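Local coordinates for protein trichothecene 3-O-acetyltransferase TRI101 (Fusarium sporotrichioides, PDB 2ZBA) that acetylates the 3-hydroxyl of trichothecene mycotoxins with acetyl-coenzyme A as acetyl donor, a step in the fungal biosynthesis of T-2 toxin, at residues A[64-69]-A[142-146]; A[301-307]-A[351-356]; A[318-322]-A[372-376]. All coordinates share one frame; numbering follows the deposited sequence.

How the contacts relate
Contact 1 comes first along the chain. It lies in the N-terminal part, joining the edge strand 68-72 of a three-stranded sheet to the entry of strand 146-153 in a five-stranded one, its centre about 26 Å from that of contact 2 and 25 Å from that of contact 3. The latter two interleave in sequence, their centres about 12 Å apart, and share the seven-stranded sheet through the neighbouring strands 294-302 and 318-326. R354 of contact 2 probably hydrogen-bonds to M320 of contact 3. Together they place coenzyme A and trichothecene contacts on adjoining strands, whereas contact 1 is structural packing away from the annotated sites.

Contact 1 (A[64-69]-A[142-146]); sequences WVAGQV and PKPVL
V69 and V145 each give a nearly straight backbone bond across the contact: V69 N donates to K143 O at 2.8 Å (176° at the hydrogen), V145 N to G67 O at 3.2 Å (172°). They bracket Q68 and P144, an antiparallel non-hydrogen-bonded pair, where proline's lack of an N-H costs nothing across the bridge; P144 O is taken by Y29 OH. This single bridge ties the edge strand 68-72, which pairs with strand 81-85 through Q68 and I85, to the loop entering strand 146-153. Two waters extend the bonding. One molecule touches V65 O at 2.6 Å and G67 O at 2.7 Å, with a weak bond from L146 N. The other donates to Q68 OE1 at 2.6 Å and to V69 O, and accepts from K143 N at 3.1 Å. The Q68 amide is thus gripped at both atoms, since NE2 goes to P86 O. K143 lays its CD against V69 CB while NZ reaches L26 O, suiting a long flexible chain. V145, compact and branched, holds CG1 anti to the backbone N (chi1 165°), which turns CG2 onto V69 CG2 at 4.0 Å, the side chains crossing at about a right angle.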
loop_
_atom_site.group_PDB
_atom_site.type_symbol
_atom_site.label_atom_id
_atom_site.label_comp_id
_atom_site.label_asym_id
_atom_site.label_seq_id
_atom_site.Cartn_x
_atom_site.Cartn_y
_atom_site.Cartn_z
ATOM N N TRP A 64 -2.423 -2.243 -22.196
ATOM C CA TRP A 64 -1.715 -3.049 -21.203
ATOM C C TRP A 64 -2.422 -3.196 -19.829
ATOM O O TRP A 64 -2.217 -4.190 -19.119
ATOM C CB TRP A 64 -0.284 -2.541 -21.046
ATOM C CG TRP A 64 -0.182 -1.163 -20.525
ATOM C CD1 TRP A 64 0.005 -0.022 -21.253
ATOM C CD2 TRP A 64 -0.252 -0.759 -19.150
ATOM N NE1 TRP A 64 0.050 1.066 -20.417
ATOM C CE2 TRP A 64 -0.099 0.643 -19.120
ATOM C CE3 TRP A 64 -0.406 -1.451 -17.934
ATOM C CZ2 TRP A 64 -0.098 1.371 -17.923
ATOM C CZ3 TRP A 64 -0.423 -0.720 -16.743
ATOM C CH2 TRP A 64 -0.269 0.674 -16.750
ATOM N N VAL A 65 -3.273 -2.231 -19.471
ATOM C CA VAL A 65 -4.000 -2.302 -18.192
ATOM C C VAL A 65 -4.835 -3.564 -18.108
ATOM O O VAL A 65 -5.082 -4.071 -17.020
ATOM C CB VAL A 65 -4.863 -1.045 -17.911
ATOM C CG1 VAL A 65 -3.998 0.185 -18.028
ATOM C CG2 VAL A 65 -6.096 -0.962 -18.855
ATOM N N ALA A 66 -5.214 -4.080 -19.281
ATOM C CA ALA A 66 -6.042 -5.274 -19.430
ATOM C C ALA A 66 -5.208 -6.560 -19.515
ATOM O O ALA A 66 -5.773 -7.666 -19.610
ATOM C CB ALA A 66 -6.927 -5.141 -20.669
ATOM N N GLY A 67 -3.879 -6.408 -19.446
ATOM C CA GLY A 67 -2.946 -7.513 -19.584
ATOM C C GLY A 67 -2.817 -8.402 -18.369
ATOM O O GLY A 67 -3.595 -8.301 -17.401
ATOM N N GLN A 68 -1.816 -9.279 -18.431
ATOM C CA GLN A 68 -1.520 -10.238 -17.375
ATOM C C GLN A 68 0.000 -10.322 -17.184
ATOM O O GLN A 68 0.766 -10.070 -18.113
ATOM C CB GLN A 68 -2.104 -11.625 -17.717
ATOM C CG GLN A 68 -1.422 -12.298 -18.900
ATOM C CD GLN A 68 -1.989 -13.647 -19.265
ATOM O OE1 GLN A 68 -1.871 -14.615 -18.513
ATOM N NE2 GLN A 68 -2.566 -13.729 -20.459
ATOM N N VAL A 69 0.422 -10.684 -15.976
ATOM C CA VAL A 69 1.831 -10.850 -15.663
ATOM C C VAL A 69 2.254 -12.305 -15.935
ATOM O O VAL A 69 1.625 -13.259 -15.483
ATOM C CB VAL A 69 2.144 -10.393 -14.212
ATOM C CG1 VAL A 69 3.630 -10.631 -13.839
ATOM C CG2 VAL A 69 1.785 -8.903 -14.023
ATOM N N PRO A 142 -3.748 -17.656 -14.628
ATOM C CA PRO A 142 -3.685 -16.229 -14.955
ATOM C C PRO A 142 -3.358 -15.345 -13.750
ATOM O O PRO A 142 -3.774 -15.630 -12.609
ATOM C CB PRO A 142 -5.087 -15.923 -15.494
ATOM C CG PRO A 142 -5.606 -17.236 -15.963
ATOM C CD PRO A 142 -5.044 -18.246 -15.008
ATOM N N LYS A 143 -2.591 -14.299 -14.020
ATOM C CA LYS A 143 -2.209 -13.316 -13.024
ATOM C C LYS A 143 -2.479 -11.917 -13.601
ATOM O O LYS A 143 -1.556 -11.230 -14.040
ATOM C CB LYS A 143 -0.732 -13.515 -12.682
ATOM C CG LYS A 143 -0.226 -12.777 -11.472
ATOM C CD LYS A 143 1.282 -13.008 -11.294
ATOM C CE LYS A 143 1.588 -14.287 -10.520
ATOM N NZ LYS A 143 3.074 -14.438 -10.326
ATOM N N PRO A 144 -3.761 -11.498 -13.620
ATOM C CA PRO A 144 -4.099 -10.215 -14.239
ATOM C C PRO A 144 -3.427 -9.045 -13.524
ATOM O O PRO A 144 -3.149 -9.118 -12.331
ATOM C CB PRO A 144 -5.625 -10.134 -14.090
ATOM C CG PRO A 144 -6.075 -11.547 -13.812
ATOM C CD PRO A 144 -4.948 -12.176 -13.062
ATOM N N VAL A 145 -3.153 -7.996 -14.279
ATOM C CA VAL A 145 -2.538 -6.757 -13.787
ATOM C C VAL A 145 -3.524 -6.017 -12.848
ATOM O O VAL A 145 -3.145 -5.513 -11.781
ATOM C CB VAL A 145 -2.099 -5.890 -15.001
ATOM C CG1 VAL A 145 -1.779 -4.431 -14.617
ATOM C CG2 VAL A 145 -0.918 -6.530 -15.705
ATOM N N LEU A 146 -4.798 -6.007 -13.245
ATOM C CA LEU A 146 -5.826 -5.252 -12.543
ATOM C C LEU A 146 -7.132 -6.042 -12.570
ATOM O O LEU A 146 -7.525 -6.564 -13.612
ATOM C CB LEU A 146 -5.985 -3.875 -13.210
ATOM C CG LEU A 146 -6.653 -2.712 -12.455
ATOM C CD1 LEU A 146 -5.766 -2.153 -11.338
ATOM C CD2 LEU A 146 -7.025 -1.580 -13.435
HETATM O O HOH W 1 -5.480 -6.542 -16.452
HETATM O O HOH W 2 -0.561 -14.932 -16.268
#

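Contact 2 (A[301-307]-A[351-356]); sequences VDMRGPM and LRRRTQ. With COA (coenzyme A), chain E.
L351 fills the apolar centre. Its CD1 methyl rests on V301 CG2 at 4.1 Å and on the ring carbon P306 CG at 4.0 Å, while selenomethionine M303 sets its SE against L351 CB at 3.9 Å. Bent at chi2 (-52°) and again at chi3, the flexible M303 chain meets T355 tip to tip, CE lying 3.3 Å from T355 OG1. That hydroxyl is already engaged: it donates to L351 O, on the face of that carbonyl opposite T355 N, and N319 ND2 also bonds to it, so a threonine suits these apolar surroundings. Further out, selenomethionine M307 packs SE on the aliphatic R352 CG. R352 joins an aliphatic stem to a charged end: its NE donates to P306 O at 2.7 Å through a bent bond (138° at the hydrogen), and NH1 forms a salt bridge with D349. At the far edge D302 N donates to O9P of coenzyme A at 2.6 Å. D302 OD1 accepts from R304 N at 3.0 Å, a capping bond ahead of the short, weakly bonded helical turn, and on the opposite face of the carboxylate forms a salt bridge with R304 NH1 at 3.2 Å. R304 NH1 also forms a salt bridge with D169, whose sequence setting matches the HXXXD motif; an arginine holding that aspartate is a feature of BAHD acyltransferases.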
loop_
_atom_site.group_PDB
_atom_site.type_symbol
_atom_site.label_atom_id
_atom_site.label_comp_id
_atom_site.label_asym_id
_atom_site.label_seq_id
_atom_site.Cartn_x
_atom_site.Cartn_y
_atom_site.Cartn_z
ATOM N N VAL A 301 8.467 4.220 0.786
ATOM C CA VAL A 301 8.709 5.541 0.219
ATOM C C VAL A 301 8.441 5.465 -1.277
ATOM O O VAL A 301 9.014 4.645 -1.983
ATOM C CB VAL A 301 10.159 6.128 0.575
ATOM C CG1 VAL A 301 11.258 5.090 0.427
ATOM C CG2 VAL A 301 10.476 7.372 -0.269
ATOM N N ASP A 302 7.519 6.301 -1.741
ATOM C CA ASP A 302 7.361 6.552 -3.157
ATOM C C ASP A 302 8.652 7.144 -3.757
ATOM O O ASP A 302 9.080 8.236 -3.372
ATOM C CB ASP A 302 6.182 7.514 -3.350
ATOM C CG ASP A 302 5.949 7.882 -4.790
ATOM O OD1 ASP A 302 6.492 7.205 -5.672
ATOM O OD2 ASP A 302 5.212 8.868 -5.031
HETATM N N MSE A 303 9.235 6.438 -4.730
HETATM C CA MSE A 303 10.476 6.886 -5.376
HETATM C C MSE A 303 10.283 7.776 -6.601
HETATM O O MSE A 303 11.259 8.156 -7.230
HETATM C CB MSE A 303 11.376 5.697 -5.746
HETATM C CG MSE A 303 12.106 5.097 -4.554
HETATM SE SE MSE A 303 13.049 6.461 -3.581
HETATM C CE MSE A 303 14.343 7.012 -5.051
ATOM N N ARG A 304 9.036 8.109 -6.945
ATOM C CA ARG A 304 8.764 8.897 -8.160
ATOM C C ARG A 304 9.394 10.299 -8.115
ATOM O O ARG A 304 10.115 10.670 -9.019
ATOM C CB ARG A 304 7.255 8.988 -8.434
ATOM C CG ARG A 304 6.650 7.763 -9.080
ATOM C CD ARG A 304 5.156 7.681 -8.742
ATOM N NE ARG A 304 4.566 6.483 -9.318
ATOM C CZ ARG A 304 4.683 5.258 -8.809
ATOM N NH1 ARG A 304 5.343 5.054 -7.684
ATOM N NH2 ARG A 304 4.114 4.241 -9.428
ATOM N N GLY A 305 9.125 11.054 -7.050
ATOM C CA GLY A 305 9.728 12.375 -6.817
ATOM C C GLY A 305 11.253 12.426 -6.867
ATOM O O GLY A 305 11.822 13.064 -7.756
ATOM N N PRO A 306 11.925 11.731 -5.928
ATOM C CA PRO A 306 13.379 11.627 -5.929
ATOM C C PRO A 306 13.990 11.126 -7.253
ATOM O O PRO A 306 15.058 11.602 -7.649
ATOM C CB PRO A 306 13.659 10.644 -4.778
ATOM C CG PRO A 306 12.486 10.790 -3.867
ATOM C CD PRO A 306 11.325 11.023 -4.778
HETATM N N MSE A 307 13.333 10.187 -7.941
HETATM C CA MSE A 307 13.851 9.695 -9.239
HETATM C C MSE A 307 13.680 10.669 -10.409
HETATM O O MSE A 307 14.251 10.460 -11.482
HETATM C CB MSE A 307 13.218 8.351 -9.633
HETATM C CG MSE A 307 13.754 7.124 -8.912
HETATM SE SE MSE A 307 15.730 6.942 -8.803
HETATM C CE MSE A 307 16.145 7.129 -10.480
ATOM N N LEU A 351 18.273 8.426 -1.086
ATOM C CA LEU A 351 17.166 7.584 -1.576
ATOM C C LEU A 351 17.419 7.098 -3.000
ATOM O O LEU A 351 17.227 5.908 -3.315
ATOM C CB LEU A 351 15.825 8.333 -1.540
ATOM C CG LEU A 351 15.199 8.640 -0.177
ATOM C CD1 LEU A 351 13.979 9.519 -0.342
ATOM C CD2 LEU A 351 14.851 7.356 0.528
ATOM N N ARG A 352 17.815 8.036 -3.865
ATOM C CA ARG A 352 18.192 7.718 -5.242
ATOM C C ARG A 352 19.282 6.675 -5.366
ATOM O O ARG A 352 19.145 5.699 -6.119
ATOM C CB ARG A 352 18.647 8.973 -5.956
ATOM C CG ARG A 352 17.575 9.543 -6.794
ATOM C CD ARG A 352 18.123 10.545 -7.738
ATOM N NE ARG A 352 17.703 11.865 -7.328
ATOM C CZ ARG A 352 18.409 12.678 -6.569
ATOM N NH1 ARG A 352 19.613 12.314 -6.152
ATOM N NH2 ARG A 352 17.916 13.863 -6.256
ATOM N N ARG A 353 20.370 6.906 -4.636
ATOM C CA ARG A 353 21.523 6.003 -4.612
ATOM C C ARG A 353 21.132 4.590 -4.181
ATOM O O ARG A 353 21.454 3.626 -4.847
ATOM C CB ARG A 353 22.645 6.550 -3.701
ATOM C CG ARG A 353 23.882 5.628 -3.635
ATOM C CD ARG A 353 24.523 5.410 -5.025
ATOM N NE ARG A 353 25.696 4.521 -4.944
ATOM C CZ ARG A 353 26.669 4.421 -5.846
ATOM N NH1 ARG A 353 26.686 5.169 -6.957
ATOM N NH2 ARG A 353 27.649 3.554 -5.627
ATOM N N ARG A 354 20.426 4.483 -3.063
ATOM C CA ARG A 354 19.996 3.194 -2.531
ATOM C C ARG A 354 19.081 2.454 -3.535
ATOM O O ARG A 354 19.152 1.230 -3.660
ATOM C CB ARG A 354 19.281 3.395 -1.185
ATOM C CG ARG A 354 20.206 3.851 -0.006
ATOM C CD ARG A 354 19.411 4.090 1.284
ATOM N NE ARG A 354 18.601 2.914 1.601
ATOM C CZ ARG A 354 17.270 2.878 1.607
ATOM N NH1 ARG A 354 16.548 3.979 1.357
ATOM N NH2 ARG A 354 16.652 1.723 1.847
ATOM N N THR A 355 18.232 3.206 -4.238
ATOM C CA THR A 355 17.240 2.643 -5.165
ATOM C C THR A 355 17.918 2.174 -6.448
ATOM O O THR A 355 17.655 1.068 -6.943
ATOM C CB THR A 355 16.102 3.659 -5.462
ATOM O OG1 THR A 355 15.389 3.945 -4.248
ATOM C CG2 THR A 355 15.088 3.113 -6.475
ATOM N N GLN A 356 18.805 3.019 -6.970
ATOM C CA GLN A 356 19.612 2.681 -8.148
ATOM C C GLN A 356 20.563 1.539 -7.835
ATOM O O GLN A 356 20.821 0.716 -8.705
ATOM C CB GLN A 356 20.415 3.891 -8.650
ATOM C CG GLN A 356 19.534 5.039 -9.196
ATOM C CD GLN A 356 20.359 6.132 -9.843
ATOM O OE1 GLN A 356 20.851 5.989 -10.986
ATOM N NE2 GLN A 356 20.541 7.232 -9.109
HETATM N N1A COA E . 9.461 23.062 6.189
HETATM C C2A COA E . 8.373 22.719 6.975
HETATM N N3A COA E . 7.506 21.724 6.544
HETATM C C4A COA E . 7.716 21.080 5.360
HETATM C C5A COA E . 8.805 21.424 4.560
HETATM C C6A COA E . 9.687 22.428 4.982
HETATM N N6A COA E . 10.675 22.845 4.185
HETATM N N7A COA E . 8.768 20.642 3.457
HETATM C C8A COA E . 7.690 19.825 3.542
HETATM N N9A COA E . 7.031 20.080 4.717
HETATM C C1B COA E . 5.870 19.339 5.261
HETATM C C2B COA E . 4.589 19.647 4.491
HETATM O O2B COA E . 3.950 20.796 5.007
HETATM C C3B COA E . 3.807 18.359 4.673
HETATM O O3B COA E . 3.435 18.303 6.025
HETATM P P3B COA E . 1.970 17.938 6.591
HETATM O O7A COA E . 1.477 16.720 5.836
HETATM O O8A COA E . 1.004 19.061 6.333
HETATM O O9A COA E . 2.199 17.646 8.040
HETATM C C4B COA E . 4.903 17.318 4.573
HETATM O O4B COA E . 6.044 17.927 5.153
HETATM C C5B COA E . 5.253 16.842 3.172
HETATM O O5B COA E . 6.425 16.047 3.318
HETATM P P1A COA E . 6.648 14.714 2.440
HETATM O O1A COA E . 6.619 15.025 0.977
HETATM O O2A COA E . 7.869 13.939 2.873
HETATM O O3A COA E . 5.320 13.794 2.652
HETATM P P2A COA E . 4.907 12.965 3.974
HETATM O O4A COA E . 3.441 13.245 4.223
HETATM O O5A COA E . 5.785 13.188 5.181
HETATM O O6A COA E . 5.085 11.422 3.576
HETATM C CBP COA E . 6.353 9.460 2.996
HETATM C CCP COA E . 6.331 10.771 3.778
HETATM C CDP COA E . 5.560 8.445 3.820
HETATM C CEP COA E . 7.815 9.015 2.825
HETATM C CAP COA E . 5.676 9.693 1.642
HETATM O OAP COA E . 6.393 10.663 0.892
HETATM C C9P COA E . 5.498 8.458 0.789
HETATM O O9P COA E . 6.555 8.024 -0.015
HETATM N N8P COA E . 4.315 7.839 0.780
HETATM C C7P COA E . 4.101 6.637 -0.021
HETATM C C6P COA E . 4.573 5.364 0.682
HETATM C C5P COA E . 4.290 4.157 -0.198
HETATM O O5P COA E . 4.976 3.928 -1.225
HETATM N N4P COA E . 3.294 3.360 0.168
HETATM C C3P COA E . 2.530 2.654 -0.857
HETATM C C2P COA E . 2.617 1.137 -0.719
HETATM S S1P COA E . 2.493 0.222 -2.287
#

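Contact 3 (A[318-322]-A[372-376]); sequences QNMTY and SLTAD. With CA (calcium ion), chain H; ZBA (12,13-Epoxytrichothec-9-ene-3,4,8,15-tetrol-4,15-diacetate-8-isovalerate), chain F.
L373 lies across from M320 with their CA atoms 6.8 Å apart, too far for the loop to pair with strand 318-326. The join therefore rests on side chains reaching the loop, one of them to a backbone carbonyl. Y322 OH donates to L373 O in a short bond of 2.5 Å, approaching at 127° to the C=O and only 19° from the carbonyl plane; the oxygen lies in the plane of the tyrosine ring, at its edge. Tyrosine suits the place because its rigid ring reaches from the strand to the loop and carries a donor at its end, and Q220 NE2 gives that hydroxyl a second partner. L373 is the leucine between strand and ligand: its CB meets M320 SE at 4.0 Å, CD2 lies 3.8 Å from N319 OD1, and CD1 points to the Q318 amide and the trichothecene. N319 OD1 accepts from M320 N at 2.8 Å and from Q220 NE2, so it faces the methyl group already satisfied. Selenomethionine M320 rides over the loop, SE 3.5 Å from L373 O, and its CE reaches 3.2 Å from O11 of the toxin. Q318, with CG anti to the backbone N (chi1 -176°) and the chain extended, carries its amide into the pocket between toxin and coenzyme A. An ST turn, S372 OG accepting from T374 N, shapes the loop and sets S372 and T374 beside the toxin's acetyl methyl C41. Further along, D376 holds a calcium ion with both carboxylate oxygens, OD1 at 2.6 Å; D218 and I221 O share the metal. Strand 318-326 is the edge of the seven-stranded sheet, paired with strand 294-302, and helix 348-363 packs on it through L351 and R354, the segment 372-376 following that helix before strand 383-387.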
loop_
_atom_site.group_PDB
_atom_site.type_symbol
_atom_site.label_atom_id
_atom_site.label_comp_id
_atom_site.label_asym_id
_atom_site.label_seq_id
_atom_site.Cartn_x
_atom_site.Cartn_y
_atom_site.Cartn_z
ATOM N N GLN A 318 9.176 2.153 -5.773
ATOM C CA GLN A 318 9.040 2.253 -4.341
ATOM C C GLN A 318 10.351 1.750 -3.760
ATOM O O GLN A 318 11.057 0.967 -4.410
ATOM C CB GLN A 318 7.893 1.333 -3.920
ATOM C CG GLN A 318 7.508 1.356 -2.458
ATOM C CD GLN A 318 6.312 0.459 -2.177
ATOM O OE1 GLN A 318 5.195 0.951 -1.981
ATOM N NE2 GLN A 318 6.528 -0.862 -2.193
ATOM N N ASN A 319 10.690 2.230 -2.567
ATOM C CA ASN A 319 11.727 1.627 -1.749
ATOM C C ASN A 319 11.258 1.764 -0.309
ATOM O O ASN A 319 10.108 2.142 -0.068
ATOM C CB ASN A 319 13.064 2.352 -1.983
ATOM C CG ASN A 319 14.274 1.478 -1.682
ATOM O OD1 ASN A 319 14.183 0.490 -0.954
ATOM N ND2 ASN A 319 15.422 1.854 -2.239
HETATM N N MSE A 320 12.129 1.461 0.645
HETATM C CA MSE A 320 11.829 1.640 2.039
HETATM C C MSE A 320 13.017 2.346 2.674
HETATM O O MSE A 320 14.133 2.322 2.147
HETATM C CB MSE A 320 11.554 0.293 2.722
HETATM C CG MSE A 320 10.313 -0.483 2.177
HETATM SE SE MSE A 320 9.763 -1.912 3.375
HETATM C CE MSE A 320 8.181 -1.071 4.186
ATOM N N THR A 321 12.779 2.995 3.798
ATOM C CA THR A 321 13.871 3.431 4.642
ATOM C C THR A 321 13.874 2.517 5.879
ATOM O O THR A 321 12.814 2.036 6.333
ATOM C CB THR A 321 13.790 4.950 4.995
ATOM O OG1 THR A 321 12.613 5.220 5.771
ATOM C CG2 THR A 321 13.777 5.810 3.713
ATOM N N TYR A 322 15.063 2.277 6.413
ATOM C CA TYR A 322 15.248 1.351 7.523
ATOM C C TYR A 322 15.871 2.037 8.718
ATOM O O TYR A 322 16.747 2.888 8.583
ATOM C CB TYR A 322 16.093 0.171 7.065
ATOM C CG TYR A 322 15.514 -0.502 5.846
ATOM C CD1 TYR A 322 14.447 -1.397 5.960
ATOM C CD2 TYR A 322 16.001 -0.214 4.564
ATOM C CE1 TYR A 322 13.886 -2.005 4.810
ATOM C CE2 TYR A 322 15.449 -0.819 3.424
ATOM C CZ TYR A 322 14.403 -1.718 3.558
ATOM O OH TYR A 322 13.873 -2.312 2.432
ATOM N N SER A 372 14.398 -8.957 -0.799
ATOM C CA SER A 372 13.088 -8.552 -0.296
ATOM C C SER A 372 13.167 -7.186 0.376
ATOM O O SER A 372 14.110 -6.901 1.098
ATOM C CB SER A 372 12.560 -9.591 0.695
ATOM O OG SER A 372 11.454 -9.102 1.419
ATOM N N LEU A 373 12.150 -6.359 0.165
ATOM C CA LEU A 373 12.053 -5.067 0.866
ATOM C C LEU A 373 12.022 -5.172 2.393
ATOM O O LEU A 373 12.354 -4.219 3.082
ATOM C CB LEU A 373 10.865 -4.234 0.360
ATOM C CG LEU A 373 11.013 -3.599 -1.027
ATOM C CD1 LEU A 373 9.813 -2.679 -1.346
ATOM C CD2 LEU A 373 12.298 -2.839 -1.158
ATOM N N THR A 374 11.652 -6.336 2.919
ATOM C CA THR A 374 11.602 -6.542 4.371
ATOM C C THR A 374 12.527 -7.709 4.772
ATOM O O THR A 374 12.253 -8.426 5.720
ATOM C CB THR A 374 10.122 -6.775 4.867
ATOM O OG1 THR A 374 9.589 -7.950 4.255
ATOM C CG2 THR A 374 9.210 -5.604 4.489
ATOM N N ALA A 375 13.636 -7.880 4.040
ATOM C CA ALA A 375 14.548 -9.022 4.228
ATOM C C ALA A 375 15.012 -9.251 5.672
ATOM O O ALA A 375 15.047 -10.403 6.131
ATOM C CB ALA A 375 15.745 -8.921 3.274
ATOM N N ASP A 376 15.313 -8.165 6.394
ATOM C CA ASP A 376 15.825 -8.239 7.763
ATOM C C ASP A 376 14.793 -7.933 8.862
ATOM O O ASP A 376 15.152 -7.815 10.031
ATOM C CB ASP A 376 17.027 -7.305 7.938
ATOM C CG ASP A 376 18.220 -7.719 7.103
ATOM O OD1 ASP A 376 18.171 -8.772 6.415
ATOM O OD2 ASP A 376 19.215 -6.965 7.124
HETATM CA CA CA H . 20.546 -8.570 5.481
HETATM O O18 ZBA F . 5.249 -8.417 4.634
HETATM C C44 ZBA F . 5.174 -8.921 3.541
HETATM C C45 ZBA F . 5.989 -10.052 3.027
HETATM C C46 ZBA F . 5.269 -11.034 2.190
HETATM C C48 ZBA F . 4.177 -11.846 2.671
HETATM C C47 ZBA F . 5.597 -11.314 0.767
HETATM O O17 ZBA F . 4.284 -8.456 2.665
HETATM C C31 ZBA F . 3.594 -7.185 2.877
HETATM C C30 ZBA F . 4.560 -6.017 2.764
HETATM C C32 ZBA F . 2.437 -7.189 1.930
HETATM C C39 ZBA F . 1.473 -8.319 2.123
HETATM C C33 ZBA F . 2.295 -6.243 1.027
HETATM C C34 ZBA F . 3.209 -5.075 0.898
HETATM O O10 ZBA F . 2.645 -3.969 1.700
HETATM C C29 ZBA F . 4.692 -5.308 1.370
HETATM C C38 ZBA F . 5.392 -6.246 0.362
HETATM O O12 ZBA F . 6.489 -6.935 1.009
HETATM C C40 ZBA F . 7.437 -7.432 0.217
HETATM C C41 ZBA F . 8.461 -8.186 1.000
HETATM O O13 ZBA F . 7.482 -7.307 -0.926
HETATM C C28 ZBA F . 5.470 -3.899 1.465
HETATM C C37 ZBA F . 6.970 -4.110 1.809
HETATM C C35 ZBA F . 4.713 -3.028 2.485
HETATM C C25 ZBA F . 3.427 -2.764 1.814
HETATM C C36 ZBA F . 4.963 -2.890 3.897
HETATM O O11 ZBA F . 5.322 -1.836 2.989
HETATM C C27 ZBA F . 5.221 -3.004 0.168
HETATM C C26 ZBA F . 4.002 -2.176 0.542
HETATM O O16 ZBA F . 3.018 -2.094 -0.457
HETATM O O14 ZBA F . 6.298 -2.103 -0.234
HETATM O O HOH W 3 22.734 -9.271 4.556
#